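Putative O-GlcNAcase nagJ (Clostridium perfringens, PDB 6PV5) is a family 84 glycoside hydrolase that probably acts as a hexosaminidase, removing N-acetylglucosamine from glycans, represented here by its N-terminal, catalytic and post-catalytic domains. Local coordinates at residues Lys187-Trp200 and Tyr212-Ser226. Residues are numbered along the deposited sequence; the frame is centred on the assembly and turned at random.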
ATOM      1  N   LYS A 187      -5.055  -4.448 -12.391  1.00 35.45           N
ATOM      2  CA  LYS A 187      -6.127  -3.576 -12.842  1.00 40.04           C
ATOM      3  C   LYS A 187      -6.810  -2.957 -11.632  1.00 39.20           C
ATOM      4  O   LYS A 187      -7.484  -1.932 -11.754  1.00 37.18           O
ATOM      5  CB  LYS A 187      -7.165  -4.332 -13.678  1.00 38.89           C
ATOM      6  CG  LYS A 187      -7.986  -5.350 -12.900  1.00 43.16           C
ATOM      7  CD  LYS A 187      -9.055  -6.055 -13.722  1.00 47.02           C
ATOM      8  CE  LYS A 187      -9.888  -6.972 -12.849  1.00 51.62           C
ATOM      9  NZ  LYS A 187     -11.109  -7.464 -13.533  1.00 53.12           N
ATOM     10  N   MET A 188      -6.691  -3.641 -10.487  1.00 37.16           N
ATOM     11  CA  MET A 188      -7.150  -3.077  -9.231  1.00 35.08           C
ATOM     12  C   MET A 188      -5.984  -3.023  -8.242  1.00 33.88           C
ATOM     13  O   MET A 188      -5.359  -4.046  -7.946  1.00 30.36           O
ATOM     14  CB  MET A 188      -8.317  -3.853  -8.629  1.00 37.90           C
ATOM     15  CG  MET A 188      -9.065  -3.001  -7.636  1.00 41.52           C
ATOM     16  SD  MET A 188     -10.094  -3.901  -6.478  1.00 49.74           S
ATOM     17  CE  MET A 188     -11.222  -2.583  -6.031  1.00 53.00           C
ATOM     18  N   ARG A 189      -5.701  -1.795  -7.786  1.00 28.81           N
ATOM     19  CA  ARG A 189      -4.632  -1.471  -6.850  1.00 30.32           C
ATOM     20  C   ARG A 189      -5.255  -0.686  -5.700  1.00 31.60           C
ATOM     21  O   ARG A 189      -5.536   0.491  -5.859  1.00 32.58           O
ATOM     22  CB  ARG A 189      -3.549  -0.650  -7.551  1.00 28.18           C
ATOM     23  CG  ARG A 189      -2.959  -1.333  -8.775  1.00 31.09           C
ATOM     24  CD  ARG A 189      -2.171  -0.425  -9.706  1.00 33.59           C
ATOM     25  NE  ARG A 189      -2.893   0.818  -9.979  1.00 34.43           N
ATOM     26  CZ  ARG A 189      -3.875   0.957 -10.872  1.00 36.66           C
ATOM     27  NH1 ARG A 189      -4.284  -0.082 -11.592  1.00 32.93           N
ATOM     28  NH2 ARG A 189      -4.446   2.140 -11.037  1.00 33.84           N
ATOM     29  N   ALA A 190      -5.536  -1.367  -4.580  1.00 28.90           N
ATOM     30  CA  ALA A 190      -6.446  -0.829  -3.585  1.00 27.60           C
ATOM     31  C   ALA A 190      -5.783  -0.814  -2.208  1.00 30.20           C
ATOM     32  O   ALA A 190      -4.776  -1.484  -1.957  1.00 27.55           O
ATOM     33  CB  ALA A 190      -7.686  -1.688  -3.529  1.00 26.82           C
ATOM     34  N   VAL A 191      -6.415  -0.065  -1.308  1.00 28.67           N
ATOM     35  CA  VAL A 191      -6.203  -0.186   0.121  1.00 28.04           C
ATOM     36  C   VAL A 191      -7.560  -0.526   0.709  1.00 27.42           C
ATOM     37  O   VAL A 191      -8.551   0.066   0.298  1.00 31.27           O
ATOM     38  CB  VAL A 191      -5.622   1.126   0.690  1.00 27.32           C
ATOM     39  CG1 VAL A 191      -5.483   1.119   2.207  1.00 27.68           C
ATOM     40  CG2 VAL A 191      -4.303   1.481   0.029  1.00 27.60           C
ATOM     41  N   VAL A 192      -7.604  -1.500   1.632  1.00 27.82           N
ATOM     42  CA  VAL A 192      -8.824  -1.800   2.369  1.00 26.54           C
ATOM     43  C   VAL A 192      -8.633  -1.307   3.800  1.00 30.59           C
ATOM     44  O   VAL A 192      -7.599  -1.555   4.403  1.00 31.31           O
ATOM     45  CB  VAL A 192      -9.210  -3.297   2.335  1.00 24.70           C
ATOM     46  CG1 VAL A 192      -8.078  -4.218   2.825  1.00 22.31           C
ATOM     47  CG2 VAL A 192     -10.522  -3.557   3.094  1.00 22.66           C
ATOM     48  N   GLU A 193      -9.629  -0.599   4.336  1.00 31.16           N
ATOM     49  CA  GLU A 193      -9.678  -0.365   5.770  1.00 31.50           C
ATOM     50  C   GLU A 193     -10.160  -1.630   6.478  1.00 30.77           C
ATOM     51  O   GLU A 193     -11.302  -1.716   6.913  1.00 35.33           O
ATOM     52  CB  GLU A 193     -10.527   0.870   6.088  1.00 32.80           C
ATOM     53  CG  GLU A 193     -10.325   1.368   7.515  1.00 33.12           C
ATOM     54  CD  GLU A 193     -10.885   2.734   7.903  1.00 31.42           C
ATOM     55  OE1 GLU A 193     -11.234   2.891   9.075  1.00 31.13           O
ATOM     56  OE2 GLU A 193     -10.937   3.638   7.047  1.00 33.64           O
ATOM     57  N   GLY A 194      -9.266  -2.609   6.636  1.00 29.71           N
ATOM     58  CA  GLY A 194      -9.697  -3.892   7.157  1.00 27.85           C
ATOM     59  C   GLY A 194      -9.031  -4.300   8.471  1.00 29.76           C
ATOM     60  O   GLY A 194      -9.087  -5.465   8.829  1.00 28.66           O
ATOM     61  N   PHE A 195      -8.442  -3.358   9.222  1.00 30.80           N
ATOM     62  CA  PHE A 195      -7.872  -3.697  10.524  1.00 29.95           C
ATOM     63  C   PHE A 195      -8.951  -3.635  11.605  1.00 35.60           C
ATOM     64  O   PHE A 195      -9.909  -2.866  11.471  1.00 33.30           O
ATOM     65  CB  PHE A 195      -6.783  -2.689  10.913  1.00 29.66           C
ATOM     66  CG  PHE A 195      -7.153  -1.267  10.595  1.00 28.04           C
ATOM     67  CD1 PHE A 195      -7.960  -0.539  11.460  1.00 26.76           C
ATOM     68  CD2 PHE A 195      -6.753  -0.687   9.404  1.00 27.02           C
ATOM     69  CE1 PHE A 195      -8.326   0.760  11.159  1.00 25.67           C
ATOM     70  CE2 PHE A 195      -7.137   0.607   9.097  1.00 28.52           C
ATOM     71  CZ  PHE A 195      -7.938   1.316   9.968  1.00 27.39           C
ATOM     72  N   TYR A 196      -8.780  -4.440  12.668  1.00 34.31           N
ATOM     73  CA  TYR A 196      -9.452  -4.190  13.938  1.00 37.53           C
ATOM     74  C   TYR A 196      -8.728  -3.083  14.713  1.00 38.38           C
ATOM     75  O   TYR A 196      -7.560  -2.768  14.452  1.00 34.67           O
ATOM     76  CB  TYR A 196      -9.846  -5.462  14.711  1.00 45.37           C
ATOM     77  CG  TYR A 196      -8.823  -6.542  14.989  1.00 55.51           C
ATOM     78  CD1 TYR A 196      -7.948  -6.451  16.068  1.00 65.49           C
ATOM     79  CD2 TYR A 196      -8.802  -7.730  14.261  1.00 60.30           C
ATOM     80  CE1 TYR A 196      -7.035  -7.462  16.363  1.00 59.44           C
ATOM     81  CE2 TYR A 196      -7.890  -8.746  14.539  1.00 61.34           C
ATOM     82  CZ  TYR A 196      -6.994  -8.616  15.593  1.00 60.41           C
ATOM     83  OH  TYR A 196      -6.075  -9.603  15.873  1.00 47.70           O
ATOM     84  N   GLY A 197      -9.476  -2.457  15.630  1.00 37.38           N
ATOM     85  CA  GLY A 197      -9.022  -1.305  16.390  1.00 38.32           C
ATOM     86  C   GLY A 197      -9.699  -0.024  15.912  1.00 38.86           C
ATOM     87  O   GLY A 197     -10.507  -0.057  14.991  1.00 36.29           O
ATOM     88  N   THR A 198      -9.321   1.104  16.527  1.00 36.84           N
ATOM     89  CA  THR A 198      -9.878   2.413  16.242  1.00 35.93           C
ATOM     90  C   THR A 198      -9.811   2.716  14.746  1.00 39.25           C
ATOM     91  O   THR A 198      -8.741   2.631  14.134  1.00 40.31           O
ATOM     92  CB  THR A 198      -9.140   3.499  17.034  1.00 38.56           C
ATOM     93  OG1 THR A 198      -9.304   3.180  18.416  1.00 44.35           O
ATOM     94  CG2 THR A 198      -9.648   4.893  16.736  1.00 34.10           C
ATOM     95  N   PRO A 199     -10.944   3.127  14.130  1.00 40.86           N
ATOM     96  CA  PRO A 199     -10.976   3.437  12.701  1.00 39.41           C
ATOM     97  C   PRO A 199     -10.203   4.700  12.356  1.00 36.76           C
ATOM     98  O   PRO A 199      -9.925   5.527  13.213  1.00 39.55           O
ATOM     99  CB  PRO A 199     -12.467   3.706  12.437  1.00 41.47           C
ATOM    100  CG  PRO A 199     -12.996   4.164  13.780  1.00 40.99           C
ATOM    101  CD  PRO A 199     -12.267   3.285  14.771  1.00 41.54           C
ATOM    102  N   TRP A 200      -9.877   4.839  11.074  1.00 35.10           N
ATOM    103  CA  TRP A 200      -9.395   6.110  10.586  1.00 36.38           C
ATOM    104  C   TRP A 200     -10.510   7.138  10.739  1.00 37.61           C
ATOM    105  O   TRP A 200     -11.691   6.803  10.622  1.00 35.78           O
ATOM    106  CB  TRP A 200      -8.953   5.996   9.128  1.00 34.27           C
ATOM    107  CG  TRP A 200      -7.697   5.205   8.927  1.00 34.22           C
ATOM    108  CD1 TRP A 200      -6.797   4.801   9.873  1.00 33.40           C
ATOM    109  CD2 TRP A 200      -7.187   4.749   7.666  1.00 33.69           C
ATOM    110  NE1 TRP A 200      -5.757   4.128   9.288  1.00 30.20           N
ATOM    111  CE2 TRP A 200      -5.964   4.089   7.930  1.00 33.73           C
ATOM    112  CE3 TRP A 200      -7.649   4.823   6.347  1.00 33.01           C
ATOM    113  CZ2 TRP A 200      -5.210   3.507   6.912  1.00 30.59           C
ATOM    114  CZ3 TRP A 200      -6.894   4.254   5.343  1.00 34.65           C
ATOM    115  CH2 TRP A 200      -5.687   3.607   5.625  1.00 33.30           C
ATOM    116  N   TYR A 212      -3.647   8.092  -2.582  1.00 31.75           N
ATOM    117  CA  TYR A 212      -3.853   7.017  -3.545  1.00 33.86           C
ATOM    118  C   TYR A 212      -3.821   7.522  -4.988  1.00 34.71           C
ATOM    119  O   TYR A 212      -3.149   6.930  -5.836  1.00 33.84           O
ATOM    120  CB  TYR A 212      -5.162   6.287  -3.265  1.00 33.10           C
ATOM    121  CG  TYR A 212      -5.287   5.762  -1.861  1.00 33.25           C
ATOM    122  CD1 TYR A 212      -4.168   5.532  -1.068  1.00 32.82           C
ATOM    123  CD2 TYR A 212      -6.531   5.466  -1.326  1.00 31.45           C
ATOM    124  CE1 TYR A 212      -4.288   5.052   0.228  1.00 28.54           C
ATOM    125  CE2 TYR A 212      -6.656   4.982  -0.032  1.00 33.72           C
ATOM    126  CZ  TYR A 212      -5.529   4.770   0.749  1.00 29.71           C
ATOM    127  OH  TYR A 212      -5.655   4.295   2.029  1.00 30.58           O
ATOM    128  N   GLY A 213      -4.519   8.637  -5.246  1.00 35.42           N
ATOM    129  CA  GLY A 213      -4.555   9.258  -6.564  1.00 33.12           C
ATOM    130  C   GLY A 213      -3.191   9.787  -6.978  1.00 38.93           C
ATOM    131  O   GLY A 213      -2.807   9.705  -8.147  1.00 42.70           O
ATOM    132  N   GLU A 214      -2.452  10.303  -5.992  1.00 38.61           N
ATOM    133  CA  GLU A 214      -1.112  10.799  -6.231  1.00 40.45           C
ATOM    134  C   GLU A 214      -0.202   9.692  -6.768  1.00 39.16           C
ATOM    135  O   GLU A 214       0.690   9.960  -7.576  1.00 36.11           O
ATOM    136  CB  GLU A 214      -0.563  11.425  -4.949  1.00 46.01           C
ATOM    137  CG  GLU A 214       0.676  12.270  -5.192  1.00 56.42           C
ATOM    138  CD  GLU A 214       0.434  13.670  -5.739  1.00 65.90           C
ATOM    139  OE1 GLU A 214       1.376  14.497  -5.672  1.00 76.81           O
ATOM    140  OE2 GLU A 214      -0.687  13.940  -6.227  1.00 62.69           O
ATOM    141  N   TYR A 215      -0.446   8.448  -6.328  1.00 35.95           N
ATOM    142  CA  TYR A 215       0.484   7.366  -6.610  1.00 37.21           C
ATOM    143  C   TYR A 215      -0.186   6.247  -7.411  1.00 38.29           C
ATOM    144  O   TYR A 215       0.338   5.133  -7.488  1.00 33.89           O
ATOM    145  CB  TYR A 215       1.193   6.945  -5.317  1.00 34.16           C
ATOM    146  CG  TYR A 215       2.064   8.066  -4.812  1.00 35.31           C
ATOM    147  CD1 TYR A 215       3.253   8.352  -5.453  1.00 31.98           C
ATOM    148  CD2 TYR A 215       1.665   8.885  -3.764  1.00 32.67           C
ATOM    149  CE1 TYR A 215       4.063   9.392  -5.036  1.00 36.28           C
ATOM    150  CE2 TYR A 215       2.459   9.944  -3.343  1.00 36.14           C
ATOM    151  CZ  TYR A 215       3.661  10.195  -3.986  1.00 34.90           C
ATOM    152  OH  TYR A 215       4.480  11.220  -3.631  1.00 37.09           O
ATOM    153  N   LYS A 216      -1.347   6.575  -7.995  1.00 38.85           N
ATOM    154  CA  LYS A 216      -2.000   5.785  -9.030  1.00 36.92           C
ATOM    155  C   LYS A 216      -2.583   4.499  -8.446  1.00 38.63           C
ATOM    156  O   LYS A 216      -2.701   3.506  -9.160  1.00 40.39           O
ATOM    157  CB  LYS A 216      -1.061   5.511 -10.211  1.00 35.90           C
ATOM    158  CG  LYS A 216      -0.425   6.736 -10.863  1.00 37.19           C
ATOM    159  CD  LYS A 216       0.426   6.398 -12.052  1.00 42.81           C
ATOM    160  CE  LYS A 216       1.082   7.610 -12.679  1.00 47.02           C
ATOM    161  NZ  LYS A 216       2.464   7.819 -12.181  1.00 46.54           N
ATOM    162  N   MET A 217      -2.980   4.534  -7.168  1.00 34.40           N
ATOM    163  CA  MET A 217      -3.825   3.480  -6.626  1.00 38.28           C
ATOM    164  C   MET A 217      -5.276   3.866  -6.875  1.00 38.84           C
ATOM    165  O   MET A 217      -5.671   4.981  -6.572  1.00 37.37           O
ATOM    166  CB  MET A 217      -3.629   3.298  -5.120  1.00 36.64           C
ATOM    167  CG  MET A 217      -2.168   3.138  -4.718  1.00 41.76           C
ATOM    168  SD  MET A 217      -2.003   2.573  -2.990  1.00 44.13           S
ATOM    169  CE  MET A 217      -2.371   0.828  -3.177  1.00 39.74           C
ATOM    170  N   ASN A 218      -6.081   2.907  -7.345  1.00 39.05           N
ATOM    171  CA  ASN A 218      -7.326   3.251  -8.009  1.00 36.06           C
ATOM    172  C   ASN A 218      -8.520   2.784  -7.193  1.00 34.84           C
ATOM    173  O   ASN A 218      -9.632   2.847  -7.689  1.00 37.49           O
ATOM    174  CB  ASN A 218      -7.365   2.725  -9.453  1.00 38.49           C
ATOM    175  CG  ASN A 218      -7.368   1.210  -9.580  1.00 41.24           C
ATOM    176  OD1 ASN A 218      -7.304   0.482  -8.587  1.00 37.63           O
ATOM    177  ND2 ASN A 218      -7.463   0.716 -10.807  1.00 39.63           N
ATOM    178  N   ALA A 219      -8.313   2.296  -5.959  1.00 31.66           N
ATOM    179  CA  ALA A 219      -9.484   1.922  -5.184  1.00 29.39           C
ATOM    180  C   ALA A 219      -9.250   2.040  -3.681  1.00 31.24           C
ATOM    181  O   ALA A 219      -8.162   1.784  -3.179  1.00 29.36           O
ATOM    182  CB  ALA A 219      -9.922   0.519  -5.539  1.00 31.02           C
ATOM    183  N   TYR A 220     -10.333   2.352  -2.974  1.00 30.66           N
ATOM    184  CA  TYR A 220     -10.371   2.335  -1.530  1.00 33.02           C
ATOM    185  C   TYR A 220     -11.561   1.502  -1.092  1.00 31.77           C
ATOM    186  O   TYR A 220     -12.703   1.850  -1.381  1.00 34.09           O
ATOM    187  CB  TYR A 220     -10.446   3.775  -1.003  1.00 35.64           C
ATOM    188  CG  TYR A 220     -10.837   3.910   0.445  1.00 34.92           C
ATOM    189  CD1 TYR A 220     -10.053   3.364   1.454  1.00 36.58           C
ATOM    190  CD2 TYR A 220     -11.988   4.592   0.812  1.00 36.79           C
ATOM    191  CE1 TYR A 220     -10.418   3.471   2.784  1.00 35.72           C
ATOM    192  CE2 TYR A 220     -12.359   4.724   2.141  1.00 36.01           C
ATOM    193  CZ  TYR A 220     -11.569   4.166   3.132  1.00 38.21           C
ATOM    194  OH  TYR A 220     -11.922   4.293   4.447  1.00 35.39           O
ATOM    195  N   ILE A 221     -11.291   0.405  -0.379  1.00 30.39           N
ATOM    196  CA  ILE A 221     -12.366  -0.451   0.086  1.00 28.17           C
ATOM    197  C   ILE A 221     -12.785  -0.031   1.487  1.00 29.96           C
ATOM    198  O   ILE A 221     -12.080  -0.240   2.478  1.00 33.20           O
ATOM    199  CB  ILE A 221     -12.016  -1.953  -0.037  1.00 27.92           C
ATOM    200  CG1 ILE A 221     -11.562  -2.307  -1.454  1.00 27.21           C
ATOM    201  CG2 ILE A 221     -13.194  -2.807   0.395  1.00 25.64           C
ATOM    202  CD1 ILE A 221     -11.156  -3.749  -1.621  1.00 28.18           C
ATOM    203  N   TYR A 222     -13.974   0.566   1.555  1.00 33.98           N
ATOM    204  CA  TYR A 222     -14.537   1.032   2.806  1.00 31.43           C
ATOM    205  C   TYR A 222     -15.142  -0.139   3.567  1.00 33.74           C
ATOM    206  O   TYR A 222     -16.282  -0.546   3.324  1.00 38.09           O
ATOM    207  CB  TYR A 222     -15.511   2.177   2.530  1.00 32.73           C
ATOM    208  CG  TYR A 222     -16.104   2.802   3.763  1.00 33.06           C
ATOM    209  CD1 TYR A 222     -15.424   3.793   4.463  1.00 32.36           C
ATOM    210  CD2 TYR A 222     -17.347   2.408   4.231  1.00 35.86           C
ATOM    211  CE1 TYR A 222     -15.966   4.368   5.605  1.00 36.49           C
ATOM    212  CE2 TYR A 222     -17.901   2.977   5.369  1.00 36.14           C
ATOM    213  CZ  TYR A 222     -17.219   3.978   6.042  1.00 35.63           C
ATOM    214  OH  TYR A 222     -17.768   4.529   7.170  1.00 39.09           O
ATOM    215  N   ALA A 223     -14.374  -0.689   4.508  1.00 34.62           N
ATOM    216  CA  ALA A 223     -14.829  -1.882   5.213  1.00 36.49           C
ATOM    217  C   ALA A 223     -14.607  -1.770   6.725  1.00 37.97           C
ATOM    218  O   ALA A 223     -14.239  -2.747   7.366  1.00 35.38           O
ATOM    219  CB  ALA A 223     -14.163  -3.102   4.611  1.00 36.53           C
ATOM    220  N   PRO A 224     -14.905  -0.619   7.377  1.00 43.68           N
ATOM    221  CA  PRO A 224     -14.503  -0.412   8.765  1.00 40.66           C
ATOM    222  C   PRO A 224     -15.302  -1.326   9.682  1.00 42.63           C
ATOM    223  O   PRO A 224     -16.534  -1.250   9.716  1.00 44.43           O
ATOM    224  CB  PRO A 224     -14.844   1.057   9.067  1.00 44.74           C
ATOM    225  CG  PRO A 224     -15.246   1.667   7.731  1.00 42.81           C
ATOM    226  CD  PRO A 224     -15.694   0.511   6.857  1.00 41.30           C
ATOM    227  N   LYS A 225     -14.571  -2.149  10.448  1.00 41.79           N
ATOM    228  CA  LYS A 225     -15.149  -3.184  11.291  1.00 44.06           C
ATOM    229  C   LYS A 225     -16.129  -2.593  12.295  1.00 45.09           C
ATOM    230  O   LYS A 225     -17.083  -3.263  12.673  1.00 49.91           O
ATOM    231  CB  LYS A 225     -14.067  -4.024  11.978  1.00 42.84           C
ATOM    232  CG  LYS A 225     -13.581  -5.190  11.126  1.00 45.30           C
ATOM    233  CD  LYS A 225     -12.218  -5.716  11.480  1.00 46.08           C
ATOM    234  CE  LYS A 225     -11.638  -6.585  10.382  1.00 43.40           C
ATOM    235  NZ  LYS A 225     -12.382  -7.858  10.230  1.00 47.46           N
ATOM    236  N   SER A 226     -15.894  -1.340  12.700  1.00 44.94           N
ATOM    237  CA  SER A 226     -16.660  -0.745  13.781  1.00 45.57           C
ATOM    238  C   SER A 226     -17.870   0.030  13.263  1.00 44.94           C
ATOM    239  O   SER A 226     -18.701   0.432  14.063  1.00 41.04           O
ATOM    240  CB  SER A 226     -15.780   0.131  14.642  1.00 43.64           C
ATOM    241  OG  SER A 226     -15.346   1.256  13.899  1.00 41.23           O
TER
HETATM  242  O   HOH W   1     -11.491  -1.680   9.801  1.00 40.46           O
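Val191 and Ile221 sit in neighbouring parallel strands, 188-192 and 219-222, the first two of the eight-stranded catalytic barrel. Helix 202-214 links them in a beta-alpha-beta crossover. Ile221 N donates to Val191 O at 2.8 Å, and Glu193 N to Ile221 O. This part is buried and closely packed. Inside the barrel, the CB atoms of Ala190 and Ala219 meet at 3.7 Å. On the helix side, Val191 CG1 meets Tyr212 OH, while CG2 meets Tyr212 CE1 and Met217 CE.

At the strand starts, the Asn218 amide is both donor and acceptor. Its ND2 donates to Lys187 O, and its OD1 accepts from Arg189 N in a nearly straight bond (174°). The Arg189 chain bends at chi3 (-47°), bringing NE and NH2 side-on to Lys216 O. Glu130 forms a salt bridge with Arg189 NH1 and accepts from Asn218 ND2.

Just past strand 188-192, Glu193 OE2 accepts from Tyr220 OH (2.9 Å) on its anti side.

Beyond lies the looser, solvent side. Exposed Lys225, near the predicted proton donor Asp305, runs along Gly194 O and Phe195 O. A water bridges Glu193 O, Phe195 O and Lys225 N. Tyr220, Trp200 N and Arg205 together fix the buried Glu193 carboxylate, fastening the following loop to strand 219-222, probably beside the active site.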